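Local structure of transthyretin-like protein (Klebsiella pneumoniae subsp. pneumoniae, 3QVA) at residues Ile16-Thr21 with Ala71-Ala76; Val30-Glu35 with Ala56-Gly61; Tyr63-Glu68 with Leu101-Ala106. The protein probably catalyses the hydrolysis of 5-hydroxyisourate to 2-oxo-4-hydroxy-4-carboxy-5-ureidoimidazoline, a step in purine breakdown, working as a homotetramer. All blocks are in the same frame, centred on the assembly; numbering follows the deposited sequence.

Overall arrangement
Contact 3 lies in the core of the chain: mostly apolar packing, with a carbonyl at the edge of its ring, that joins strand 62-67 of the four-stranded antiparallel sheet to strand 99-106 of the facing mixed sheet. Contacts 1 and 2 lie farther out, on opposite sides of the chain's centre, about 25 Å apart between their centres. Contact 1 sets a buried carboxylate against two aromatic edges of helix 69-75, which follows strand 62-67; its strand 12-18 pairs with 99-106 of contact 3. Contact 2 shares the sheet of strand 62-67 through its neighbour 29-34, and grades from a buried leucine pair to an arginine crossing an exposed proline.

Contact 1: Ile16-Thr21 with Ala71-Ala76; sequences ILDIST and AWFARA
Asp18 presents its carboxylate to the edges of two aromatic rings on helix 69-75, Trp72 and Phe73. Its CG is anti to the backbone N (chi1 -179°), which extends the carboxylate toward the helix. OD2 lies in the plane of the Trp72 indole, 3.7 Å from CH2 and equally far from CZ3, at the rim of the six-membered ring. The carboxylate stands 79° from the indole plane. OD2 also comes to the rim of Phe73, 3.9 Å from CE2, with that ring 76° from the carboxylate. The rings pack against each other within the helix, Trp72 CE3 lying 3.7 Å above one face of Phe73, offset toward its rim. Asp18 OD1 is held by its own loop: Ser20 OG comes on the syn side at a short 2.5 Å and Ser20 N from above the carboxylate plane at 3.0 Å, both from the same face. Bonding to Ser20 N helps fix its rotation, while Arg78 forms a salt bridge with OD2, probably balancing the buried charge, and also bonds Ser20 OG. Trp72 NE1 is bonded instead to Glu26 O. The Ser20 N bond makes an Asx turn at the end of strand 12-18, set against the single helix of the transthyretin fold.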
ATOM      1  N   ILE A  16       0.179   8.080  11.491  1.00 13.57           N
ATOM      2  CA  ILE A  16       1.324   7.452  10.853  1.00 13.58           C
ATOM      3  C   ILE A  16       1.614   6.120  11.524  1.00 13.92           C
ATOM      4  O   ILE A  16       1.814   6.050  12.734  1.00 13.68           O
ATOM      5  CB  ILE A  16       2.585   8.365  10.849  1.00 13.70           C
ATOM      6  CG1 ILE A  16       2.249   9.731  10.235  1.00 13.37           C
ATOM      7  CG2 ILE A  16       3.726   7.687  10.096  1.00 13.71           C
ATOM      8  CD1 ILE A  16       3.465  10.613   9.920  1.00 14.31           C
ATOM      9  N   LEU A  17       1.603   5.063  10.725  1.00 14.18           N
ATOM     10  CA  LEU A  17       1.913   3.731  11.208  1.00 14.60           C
ATOM     11  C   LEU A  17       3.184   3.225  10.549  1.00 14.16           C
ATOM     12  O   LEU A  17       3.341   3.332   9.335  1.00 13.52           O
ATOM     13  CB  LEU A  17       0.758   2.789  10.881  1.00 15.17           C
ATOM     14  CG  LEU A  17      -0.516   3.049  11.684  1.00 17.51           C
ATOM     15  CD1 LEU A  17      -1.719   2.682  10.864  1.00 20.38           C
ATOM     16  CD2 LEU A  17      -0.489   2.296  13.017  1.00 18.69           C
ATOM     17  N   ASP A  18       4.088   2.671  11.346  1.00 13.74           N
ATOM     18  CA  ASP A  18       5.272   2.021  10.805  1.00 14.27           C
ATOM     19  C   ASP A  18       4.919   0.562  10.554  1.00 14.42           C
ATOM     20  O   ASP A  18       4.884  -0.254  11.485  1.00 14.51           O
ATOM     21  CB  ASP A  18       6.468   2.144  11.760  1.00 14.62           C
ATOM     22  CG  ASP A  18       7.738   1.483  11.214  1.00 15.76           C
ATOM     23  OD1 ASP A  18       7.728   0.940  10.086  1.00 16.29           O
ATOM     24  OD2 ASP A  18       8.773   1.505  11.919  1.00 19.19           O
ATOM     25  N   ILE A  19       4.651   0.232   9.291  1.00 14.39           N
ATOM     26  CA  ILE A  19       4.209  -1.118   8.964  1.00 15.02           C
ATOM     27  C   ILE A  19       5.362  -2.123   8.966  1.00 15.34           C
ATOM     28  O   ILE A  19       5.130  -3.322   8.890  1.00 15.00           O
ATOM     29  CB  ILE A  19       3.389  -1.180   7.650  1.00 15.02           C
ATOM     30  CG1 ILE A  19       4.296  -0.995   6.428  1.00 15.62           C
ATOM     31  CG2 ILE A  19       2.235  -0.159   7.695  1.00 15.77           C
ATOM     32  CD1 ILE A  19       3.599  -1.304   5.090  1.00 16.62           C
ATOM     33  N   SER A  20       6.596  -1.635   9.077  1.00 16.21           N
ATOM     34  CA  SER A  20       7.745  -2.524   9.215  1.00 17.47           C
ATOM     35  C   SER A  20       7.729  -3.207  10.590  1.00 18.41           C
ATOM     36  O   SER A  20       8.246  -4.313  10.747  1.00 18.52           O
ATOM     37  CB  SER A  20       9.061  -1.777   8.967  1.00 17.71           C
ATOM     38  OG  SER A  20       9.391  -0.935  10.054  1.00 19.16           O
ATOM     39  N   THR A  21       7.097  -2.558  11.568  1.00 18.99           N
ATOM     40  CA  THR A  21       6.994  -3.101  12.928  1.00 20.10           C
ATOM     41  C   THR A  21       5.551  -3.324  13.393  1.00 20.31           C
ATOM     42  O   THR A  21       5.313  -4.003  14.399  1.00 21.14           O
ATOM     43  CB  THR A  21       7.707  -2.190  13.953  1.00 20.04           C
ATOM     44  OG1 THR A  21       7.056  -0.914  13.989  1.00 20.42           O
ATOM     45  CG2 THR A  21       9.181  -2.017  13.606  1.00 21.14           C
ATOM     46  N   ALA A  71      14.206  11.276   8.335  1.00 14.94           N
ATOM     47  CA  ALA A  71      14.833  11.754   9.574  1.00 15.37           C
ATOM     48  C   ALA A  71      14.430  10.896  10.767  1.00 15.75           C
ATOM     49  O   ALA A  71      15.260  10.603  11.637  1.00 15.94           O
ATOM     50  CB  ALA A  71      14.481  13.216   9.821  1.00 15.77           C
ATOM     51  N   TRP A  72      13.158  10.499  10.804  1.00 15.27           N
ATOM     52  CA  TRP A  72      12.633   9.636  11.857  1.00 15.52           C
ATOM     53  C   TRP A  72      13.306   8.257  11.841  1.00 15.63           C
ATOM     54  O   TRP A  72      13.734   7.760  12.890  1.00 15.51           O
ATOM     55  CB  TRP A  72      11.112   9.512  11.728  1.00 15.41           C
ATOM     56  CG  TRP A  72      10.450   8.760  12.832  1.00 15.02           C
ATOM     57  CD1 TRP A  72      10.160   9.226  14.081  1.00 15.27           C
ATOM     58  CD2 TRP A  72       9.956   7.416  12.779  1.00 15.33           C
ATOM     59  NE1 TRP A  72       9.526   8.252  14.814  1.00 15.51           N
ATOM     60  CE2 TRP A  72       9.395   7.128  14.041  1.00 15.12           C
ATOM     61  CE3 TRP A  72       9.947   6.420  11.790  1.00 15.32           C
ATOM     62  CZ2 TRP A  72       8.816   5.890  14.344  1.00 14.70           C
ATOM     63  CZ3 TRP A  72       9.363   5.186  12.092  1.00 15.34           C
ATOM     64  CH2 TRP A  72       8.810   4.935  13.361  1.00 15.88           C
ATOM     65  N   PHE A  73      13.428   7.655  10.657  1.00 15.60           N
ATOM     66  CA  PHE A  73      14.100   6.364  10.546  1.00 16.08           C
ATOM     67  C   PHE A  73      15.571   6.473  10.938  1.00 16.83           C
ATOM     68  O   PHE A  73      16.090   5.599  11.637  1.00 17.28           O
ATOM     69  CB  PHE A  73      13.970   5.768   9.140  1.00 15.49           C
ATOM     70  CG  PHE A  73      12.625   5.151   8.857  1.00 15.29           C
ATOM     71  CD1 PHE A  73      11.882   5.556   7.751  1.00 14.54           C
ATOM     72  CD2 PHE A  73      12.111   4.149   9.679  1.00 13.85           C
ATOM     73  CE1 PHE A  73      10.637   4.978   7.467  1.00 14.14           C
ATOM     74  CE2 PHE A  73      10.871   3.566   9.412  1.00 14.44           C
ATOM     75  CZ  PHE A  73      10.128   3.987   8.291  1.00 14.63           C
ATOM     76  N   ALA A  74      16.221   7.551  10.499  1.00 17.59           N
ATOM     77  CA  ALA A  74      17.639   7.792  10.783  1.00 18.90           C
ATOM     78  C   ALA A  74      17.938   7.960  12.275  1.00 19.79           C
ATOM     79  O   ALA A  74      18.976   7.488  12.759  1.00 20.25           O
ATOM     80  CB  ALA A  74      18.144   8.991   9.996  1.00 18.37           C
ATOM     81  N   ARG A  75      17.034   8.626  12.998  1.00 20.79           N
ATOM     82  CA  ARG A  75      17.171   8.813  14.446  1.00 22.00           C
ATOM     83  C   ARG A  75      17.097   7.496  15.206  1.00 22.74           C
ATOM     84  O   ARG A  75      17.654   7.368  16.301  1.00 23.19           O
ATOM     85  CB  ARG A  75      16.105   9.764  14.986  1.00 22.07           C
ATOM     86  CG  ARG A  75      16.387  11.224  14.720  1.00 22.40           C
ATOM     87  CD  ARG A  75      15.508  12.120  15.581  1.00 23.69           C
ATOM     88  NE  ARG A  75      14.080  11.944  15.324  1.00 23.80           N
ATOM     89  CZ  ARG A  75      13.407  12.546  14.345  1.00 23.37           C
ATOM     90  NH1 ARG A  75      14.029  13.364  13.505  1.00 22.62           N
ATOM     91  NH2 ARG A  75      12.109  12.321  14.201  1.00 22.69           N
ATOM     92  N   ALA A  76      16.404   6.528  14.612  1.00 23.26           N
ATOM     93  CA  ALA A  76      16.296   5.180  15.148  1.00 23.87           C
ATOM     94  C   ALA A  76      17.388   4.263  14.584  1.00 23.92           C
ATOM     95  O   ALA A  76      17.383   3.059  14.839  1.00 24.75           O
ATOM     96  CB  ALA A  76      14.924   4.617  14.844  1.00 23.86           C
TER

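Contact 2: Val30-Glu35 with Ala56-Gly61; sequences VSLSRE and APLPAG
Arg34 leaves the end of strand 29-34 and bends across toward the loop before strand 62-67, where its guanidinium meets Pro59. From CB, the chain sets out with CG anti to the backbone N (chi1 -175°), which carries it away from the strand toward the loop. CB and CG run beside the ring of Tyr63. A bend at chi2 then turns CD toward the backbone of Gly61, whose CA is 7.7 Å from Arg34 CA. A second bend, at chi3 (-68°), swings NE round, and CZ follows it to the proline. At the tip NH2 lies 3.4 Å from Pro59 CG and 3.7 Å from Pro59 CD, and the two side chains cross at about a right angle; this is van der Waals contact of a charged group with a ring's methylenes. The polar partner of NH2 is Tyr63 OH, which is also bonded to Pro59 O, so one phenol ties the arginine to the loop backbone.

Two residues earlier on the strand the chemistry turns apolar. Leu32 and Leu58 reach toward each other tip to tip, with Leu32 CD2 at 3.9 Å from Leu58 CD1 and 4.1 Å from Leu58 CD2, and Leu12 of strand 12-18 touches both. The buried leucine pair and the arginine outside it thus join a loop to the strand end, closing one end of the two-sheet beta sandwich of the transthyretin fold.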
ATOM      1  N   VAL A  30       5.549  16.499  11.041  1.00 14.86           N
ATOM      2  CA  VAL A  30       4.693  16.641   9.864  1.00 14.79           C
ATOM      3  C   VAL A  30       4.305  18.106   9.670  1.00 15.32           C
ATOM      4  O   VAL A  30       3.744  18.735  10.577  1.00 15.33           O
ATOM      5  CB  VAL A  30       3.395  15.791   9.972  1.00 14.53           C
ATOM      6  CG1 VAL A  30       2.640  15.802   8.646  1.00 14.43           C
ATOM      7  CG2 VAL A  30       3.701  14.358  10.398  1.00 14.01           C
ATOM      8  N   SER A  31       4.590  18.641   8.484  1.00 15.87           N
ATOM      9  CA  SER A  31       4.268  20.030   8.174  1.00 16.53           C
ATOM     10  C   SER A  31       3.143  20.162   7.156  1.00 16.97           C
ATOM     11  O   SER A  31       2.976  19.312   6.279  1.00 16.47           O
ATOM     12  CB  SER A  31       5.511  20.784   7.688  1.00 16.53           C
ATOM     13  OG  SER A  31       5.955  20.296   6.432  1.00 18.08           O
ATOM     14  N   LEU A  32       2.369  21.236   7.291  1.00 17.43           N
ATOM     15  CA  LEU A  32       1.333  21.565   6.326  1.00 18.52           C
ATOM     16  C   LEU A  32       1.692  22.883   5.662  1.00 19.19           C
ATOM     17  O   LEU A  32       2.026  23.854   6.341  1.00 18.85           O
ATOM     18  CB  LEU A  32      -0.038  21.688   7.000  1.00 18.37           C
ATOM     19  CG  LEU A  32      -1.202  22.129   6.103  1.00 18.79           C
ATOM     20  CD1 LEU A  32      -1.506  21.076   5.041  1.00 19.42           C
ATOM     21  CD2 LEU A  32      -2.447  22.428   6.939  1.00 18.68           C
ATOM     22  N   SER A  33       1.630  22.909   4.336  1.00 20.37           N
ATOM     23  CA  SER A  33       1.860  24.142   3.602  1.00 22.25           C
ATOM     24  C   SER A  33       0.806  24.372   2.525  1.00 23.39           C
ATOM     25  O   SER A  33       0.122  23.440   2.089  1.00 23.25           O
ATOM     26  CB  SER A  33       3.270  24.174   3.006  1.00 22.16           C
ATOM     27  OG  SER A  33       3.412  23.214   1.981  1.00 23.68           O
ATOM     28  N   ARG A  34       0.680  25.631   2.117  1.00 24.85           N
ATOM     29  CA  ARG A  34      -0.200  26.018   1.030  1.00 26.74           C
ATOM     30  C   ARG A  34       0.504  27.113   0.246  1.00 27.61           C
ATOM     31  O   ARG A  34       0.895  28.136   0.820  1.00 27.88           O
ATOM     32  CB  ARG A  34      -1.540  26.525   1.567  1.00 26.95           C
ATOM     33  CG  ARG A  34      -2.555  26.846   0.478  1.00 28.78           C
ATOM     34  CD  ARG A  34      -3.428  28.045   0.824  1.00 31.33           C
ATOM     35  NE  ARG A  34      -4.331  27.792   1.945  1.00 33.03           N
ATOM     36  CZ  ARG A  34      -4.266  28.407   3.123  1.00 33.38           C
ATOM     37  NH1 ARG A  34      -3.339  29.327   3.357  1.00 34.54           N
ATOM     38  NH2 ARG A  34      -5.137  28.102   4.073  1.00 34.15           N
ATOM     39  N   GLU A  35       0.675  26.875  -1.054  1.00 28.66           N
ATOM     40  CA  GLU A  35       1.317  27.820  -1.972  1.00 29.57           C
ATOM     41  C   GLU A  35       2.654  28.366  -1.452  1.00 30.12           C
ATOM     42  O   GLU A  35       2.897  29.579  -1.477  1.00 30.81           O
ATOM     43  CB  GLU A  35       0.352  28.960  -2.330  1.00 29.67           C
ATOM     44  N   ALA A  56      -9.019  26.533  13.352  1.00 32.51           N
ATOM     45  CA  ALA A  56     -10.296  26.580  12.639  1.00 33.36           C
ATOM     46  C   ALA A  56     -10.208  25.706  11.381  1.00 33.85           C
ATOM     47  O   ALA A  56      -9.105  25.408  10.920  1.00 33.83           O
ATOM     48  CB  ALA A  56     -10.642  28.024  12.276  1.00 33.37           C
ATOM     49  N   PRO A  57     -11.363  25.283  10.821  1.00 34.30           N
ATOM     50  CA  PRO A  57     -11.317  24.488   9.586  1.00 34.45           C
ATOM     51  C   PRO A  57     -10.593  25.189   8.435  1.00 34.58           C
ATOM     52  O   PRO A  57     -10.680  26.413   8.292  1.00 34.64           O
ATOM     53  CB  PRO A  57     -12.797  24.268   9.243  1.00 34.52           C
ATOM     54  CG  PRO A  57     -13.562  25.225  10.111  1.00 34.51           C
ATOM     55  CD  PRO A  57     -12.738  25.384  11.344  1.00 34.42           C
ATOM     56  N   LEU A  58      -9.871  24.404   7.638  1.00 34.38           N
ATOM     57  CA  LEU A  58      -9.088  24.928   6.521  1.00 34.39           C
ATOM     58  C   LEU A  58      -9.978  25.339   5.352  1.00 34.46           C
ATOM     59  O   LEU A  58     -10.968  24.660   5.055  1.00 34.79           O
ATOM     60  CB  LEU A  58      -8.057  23.894   6.048  1.00 34.11           C
ATOM     61  CG  LEU A  58      -6.963  23.443   7.019  1.00 33.77           C
ATOM     62  CD1 LEU A  58      -6.302  22.187   6.485  1.00 32.40           C
ATOM     63  CD2 LEU A  58      -5.929  24.540   7.247  1.00 33.58           C
ATOM     64  N   PRO A  59      -9.634  26.459   4.689  1.00 34.58           N
ATOM     65  CA  PRO A  59     -10.351  26.889   3.488  1.00 34.52           C
ATOM     66  C   PRO A  59     -10.038  26.008   2.276  1.00 34.41           C
ATOM     67  O   PRO A  59      -9.162  25.141   2.349  1.00 34.53           O
ATOM     68  CB  PRO A  59      -9.831  28.315   3.262  1.00 34.56           C
ATOM     69  CG  PRO A  59      -8.515  28.360   3.942  1.00 34.62           C
ATOM     70  CD  PRO A  59      -8.650  27.464   5.132  1.00 34.49           C
ATOM     71  N   ALA A  60     -10.757  26.235   1.177  1.00 34.00           N
ATOM     72  CA  ALA A  60     -10.518  25.528  -0.081  1.00 33.39           C
ATOM     73  C   ALA A  60      -9.195  25.951  -0.711  1.00 32.87           C
ATOM     74  O   ALA A  60      -8.790  27.112  -0.608  1.00 33.02           O
ATOM     75  CB  ALA A  60     -11.667  25.765  -1.052  1.00 33.59           C
ATOM     76  N   GLY A  61      -8.517  24.998  -1.348  1.00 31.99           N
ATOM     77  CA  GLY A  61      -7.239  25.266  -2.001  1.00 30.89           C
ATOM     78  C   GLY A  61      -6.355  24.035  -2.101  1.00 30.09           C
ATOM     79  O   GLY A  61      -6.775  22.928  -1.771  1.00 29.83           O
TER

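Contact 3: Tyr63-Glu68 with Leu101-Ala106; sequences YCLTAE and LPFLIA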
ATOM      1  N   TYR A  63      -3.025  21.935  -0.979  1.00 25.82           N
ATOM      2  CA  TYR A  63      -2.195  21.772   0.207  1.00 24.16           C
ATOM      3  C   TYR A  63      -1.143  20.690   0.036  1.00 23.22           C
ATOM      4  O   TYR A  63      -1.234  19.837  -0.844  1.00 22.56           O
ATOM      5  CB  TYR A  63      -3.055  21.428   1.422  1.00 24.26           C
ATOM      6  CG  TYR A  63      -3.986  22.529   1.864  1.00 24.86           C
ATOM      7  CD1 TYR A  63      -5.280  22.614   1.358  1.00 25.53           C
ATOM      8  CD2 TYR A  63      -3.580  23.472   2.807  1.00 25.56           C
ATOM      9  CE1 TYR A  63      -6.147  23.619   1.764  1.00 26.91           C
ATOM     10  CE2 TYR A  63      -4.444  24.482   3.224  1.00 26.88           C
ATOM     11  CZ  TYR A  63      -5.724  24.547   2.698  1.00 27.28           C
ATOM     12  OH  TYR A  63      -6.583  25.542   3.105  1.00 28.63           O
ATOM     13  N   CYS A  64      -0.152  20.736   0.914  1.00 21.81           N
ATOM     14  CA  CYS A  64       0.929  19.783   0.917  1.00 21.04           C
ATOM     15  C   CYS A  64       1.195  19.384   2.363  1.00 19.53           C
ATOM     16  O   CYS A  64       1.521  20.241   3.189  1.00 18.66           O
ATOM     17  CB  CYS A  64       2.162  20.433   0.298  1.00 21.52           C
ATOM     18  SG  CYS A  64       3.583  19.380   0.207  1.00 25.89           S
ATOM     19  N   LEU A  65       1.018  18.098   2.673  1.00 17.71           N
ATOM     20  CA  LEU A  65       1.391  17.549   3.979  1.00 16.68           C
ATOM     21  C   LEU A  65       2.686  16.786   3.831  1.00 15.83           C
ATOM     22  O   LEU A  65       2.769  15.889   3.006  1.00 15.23           O
ATOM     23  CB  LEU A  65       0.337  16.568   4.494  1.00 16.86           C
ATOM     24  CG  LEU A  65      -0.698  16.872   5.568  1.00 18.26           C
ATOM     25  CD1 LEU A  65      -1.333  15.543   5.979  1.00 17.57           C
ATOM     26  CD2 LEU A  65      -0.117  17.582   6.789  1.00 16.74           C
ATOM     27  N   THR A  66       3.692  17.123   4.631  1.00 14.63           N
ATOM     28  CA  THR A  66       4.991  16.481   4.499  1.00 14.13           C
ATOM     29  C   THR A  66       5.440  15.847   5.804  1.00 13.57           C
ATOM     30  O   THR A  66       5.648  16.546   6.800  1.00 13.62           O
ATOM     31  CB  THR A  66       6.062  17.483   4.022  1.00 13.99           C
ATOM     32  OG1 THR A  66       5.627  18.093   2.797  1.00 14.60           O
ATOM     33  CG2 THR A  66       7.405  16.779   3.799  1.00 14.88           C
ATOM     34  N   ALA A  67       5.606  14.527   5.784  1.00 12.67           N
ATOM     35  CA  ALA A  67       6.082  13.795   6.956  1.00 12.11           C
ATOM     36  C   ALA A  67       7.574  13.554   6.824  1.00 11.83           C
ATOM     37  O   ALA A  67       8.046  13.072   5.798  1.00 11.44           O
ATOM     38  CB  ALA A  67       5.330  12.471   7.115  1.00 11.98           C
ATOM     39  N   GLU A  68       8.326  13.907   7.863  1.00 11.96           N
ATOM     40  CA  GLU A  68       9.770  13.782   7.815  1.00 12.23           C
ATOM     41  C   GLU A  68      10.173  12.361   8.198  1.00 12.11           C
ATOM     42  O   GLU A  68      10.734  12.108   9.264  1.00 12.40           O
ATOM     43  CB  GLU A  68      10.421  14.839   8.713  1.00 12.60           C
ATOM     44  CG  GLU A  68      10.170  16.263   8.209  1.00 14.60           C
ATOM     45  CD  GLU A  68      10.890  16.551   6.903  1.00 17.64           C
ATOM     46  OE1 GLU A  68      12.026  16.069   6.742  1.00 19.60           O
ATOM     47  OE2 GLU A  68      10.322  17.259   6.038  1.00 19.58           O
ATOM     48  N   LEU A 101      -5.779  11.852   6.337  1.00 17.63           N
ATOM     49  CA  LEU A 101      -4.818  11.385   5.340  1.00 17.13           C
ATOM     50  C   LEU A 101      -3.631  10.692   6.013  1.00 16.43           C
ATOM     51  O   LEU A 101      -2.627  11.344   6.320  1.00 16.52           O
ATOM     52  CB  LEU A 101      -4.349  12.555   4.462  1.00 17.36           C
ATOM     53  CG  LEU A 101      -5.405  13.361   3.690  1.00 18.03           C
ATOM     54  CD1 LEU A 101      -4.772  14.560   3.008  1.00 18.03           C
ATOM     55  CD2 LEU A 101      -6.136  12.507   2.666  1.00 19.22           C
ATOM     56  N   PRO A 102      -3.748   9.369   6.254  1.00 15.60           N
ATOM     57  CA  PRO A 102      -2.688   8.634   6.933  1.00 14.92           C
ATOM     58  C   PRO A 102      -1.453   8.399   6.073  1.00 14.09           C
ATOM     59  O   PRO A 102      -1.518   8.503   4.842  1.00 14.17           O
ATOM     60  CB  PRO A 102      -3.347   7.286   7.279  1.00 15.14           C
ATOM     61  CG  PRO A 102      -4.831   7.538   7.153  1.00 15.94           C
ATOM     62  CD  PRO A 102      -4.942   8.531   6.054  1.00 15.56           C
ATOM     63  N   PHE A 103      -0.343   8.101   6.747  1.00 13.14           N
ATOM     64  CA  PHE A 103       0.899   7.650   6.125  1.00 12.84           C
ATOM     65  C   PHE A 103       1.181   6.245   6.648  1.00 12.56           C
ATOM     66  O   PHE A 103       1.338   6.059   7.856  1.00 13.38           O
ATOM     67  CB  PHE A 103       2.078   8.529   6.565  1.00 12.53           C
ATOM     68  CG  PHE A 103       2.049   9.944   6.043  1.00 12.40           C
ATOM     69  CD1 PHE A 103       2.808  10.300   4.929  1.00 12.33           C
ATOM     70  CD2 PHE A 103       1.312  10.931   6.695  1.00 12.29           C
ATOM     71  CE1 PHE A 103       2.814  11.611   4.447  1.00 13.15           C
ATOM     72  CE2 PHE A 103       1.304  12.250   6.221  1.00 12.33           C
ATOM     73  CZ  PHE A 103       2.061  12.591   5.093  1.00 12.82           C
ATOM     74  N   LEU A 104       1.262   5.268   5.757  1.00 12.00           N
ATOM     75  CA  LEU A 104       1.701   3.928   6.143  1.00 11.71           C
ATOM     76  C   LEU A 104       3.138   3.809   5.683  1.00 11.33           C
ATOM     77  O   LEU A 104       3.396   3.780   4.484  1.00 11.75           O
ATOM     78  CB  LEU A 104       0.832   2.849   5.488  1.00 12.02           C
ATOM     79  CG  LEU A 104      -0.684   2.960   5.642  1.00 13.40           C
ATOM     80  CD1 LEU A 104      -1.360   1.730   5.047  1.00 15.84           C
ATOM     81  CD2 LEU A 104      -1.083   3.143   7.095  1.00 14.38           C
ATOM     82  N   ILE A 105       4.076   3.747   6.627  1.00 10.76           N
ATOM     83  CA  ILE A 105       5.489   3.906   6.278  1.00 11.01           C
ATOM     84  C   ILE A 105       6.355   2.696   6.616  1.00 11.16           C
ATOM     85  O   ILE A 105       6.025   1.903   7.506  1.00 11.60           O
ATOM     86  CB  ILE A 105       6.097   5.203   6.899  1.00 10.68           C
ATOM     87  CG1 ILE A 105       6.302   5.057   8.419  1.00 11.37           C
ATOM     88  CG2 ILE A 105       5.204   6.403   6.581  1.00 11.38           C
ATOM     89  CD1 ILE A 105       7.059   6.231   9.065  1.00 12.08           C
ATOM     90  N   ALA A 106       7.459   2.580   5.886  1.00 10.98           N
ATOM     91  CA  ALA A 106       8.473   1.551   6.096  1.00 11.05           C
ATOM     92  C   ALA A 106       9.757   2.037   5.442  1.00 11.25           C
ATOM     93  O   ALA A 106       9.712   2.898   4.550  1.00 11.04           O
ATOM     94  CB  ALA A 106       8.020   0.214   5.478  1.00 11.48           C
TER
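Phe103 has its CG anti to the carbonyl carbon (chi1 -69°), a torsion that carries the ring across the space between the sheets to Ala67 and Leu65 of strand 62-67. Leu65 uses a less relaxed torsion, chi1 -103°, off the staggered positions; with chi2 extended, this turns CD1 to the rim of the same ring. Ala67 needs no torsion: its methyl sits over the centre of one Phe103 face. CB stands 3.8 Å from the ring centroid and only 13° off the ring normal, a clear CH-pi contact, with CE1 of Phe103 also 3.8 Å from CB. The ring's rim is used differently. Leu65 O lies in the ring plane, 4.0 Å from Phe103 CZ, so a backbone carbonyl faces the C-H edge while the methyl covers the face. Leu65 CD1 completes the group at 4.2 Å from Phe103 CE2, and reaches on to Leu101 O at a loose 4.4 Å. That carbonyl is bonded to Thr14 OG1, which satisfies an oxygen deep in the core.

The strands are not hydrogen-bonding partners; their nearest CA atoms, those of Ala67 and Phe103, are 8.1 Å apart, room for a layer of side chains. Ile16 of strand 12-18 packs on both Ala67 and Phe103, and Ile87 of strand 82-90 on Phe103, so both sheets contribute to the ring's surroundings. On strand 99-106, Leu104 packs on Tyr113 of the third subunit, so the strand carrying the central ring also takes part in the tetramer. A phenylalanine laid between facing strands, with a methyl over one face, belongs to the hydrophobic core of the transthyretin-type beta sandwich.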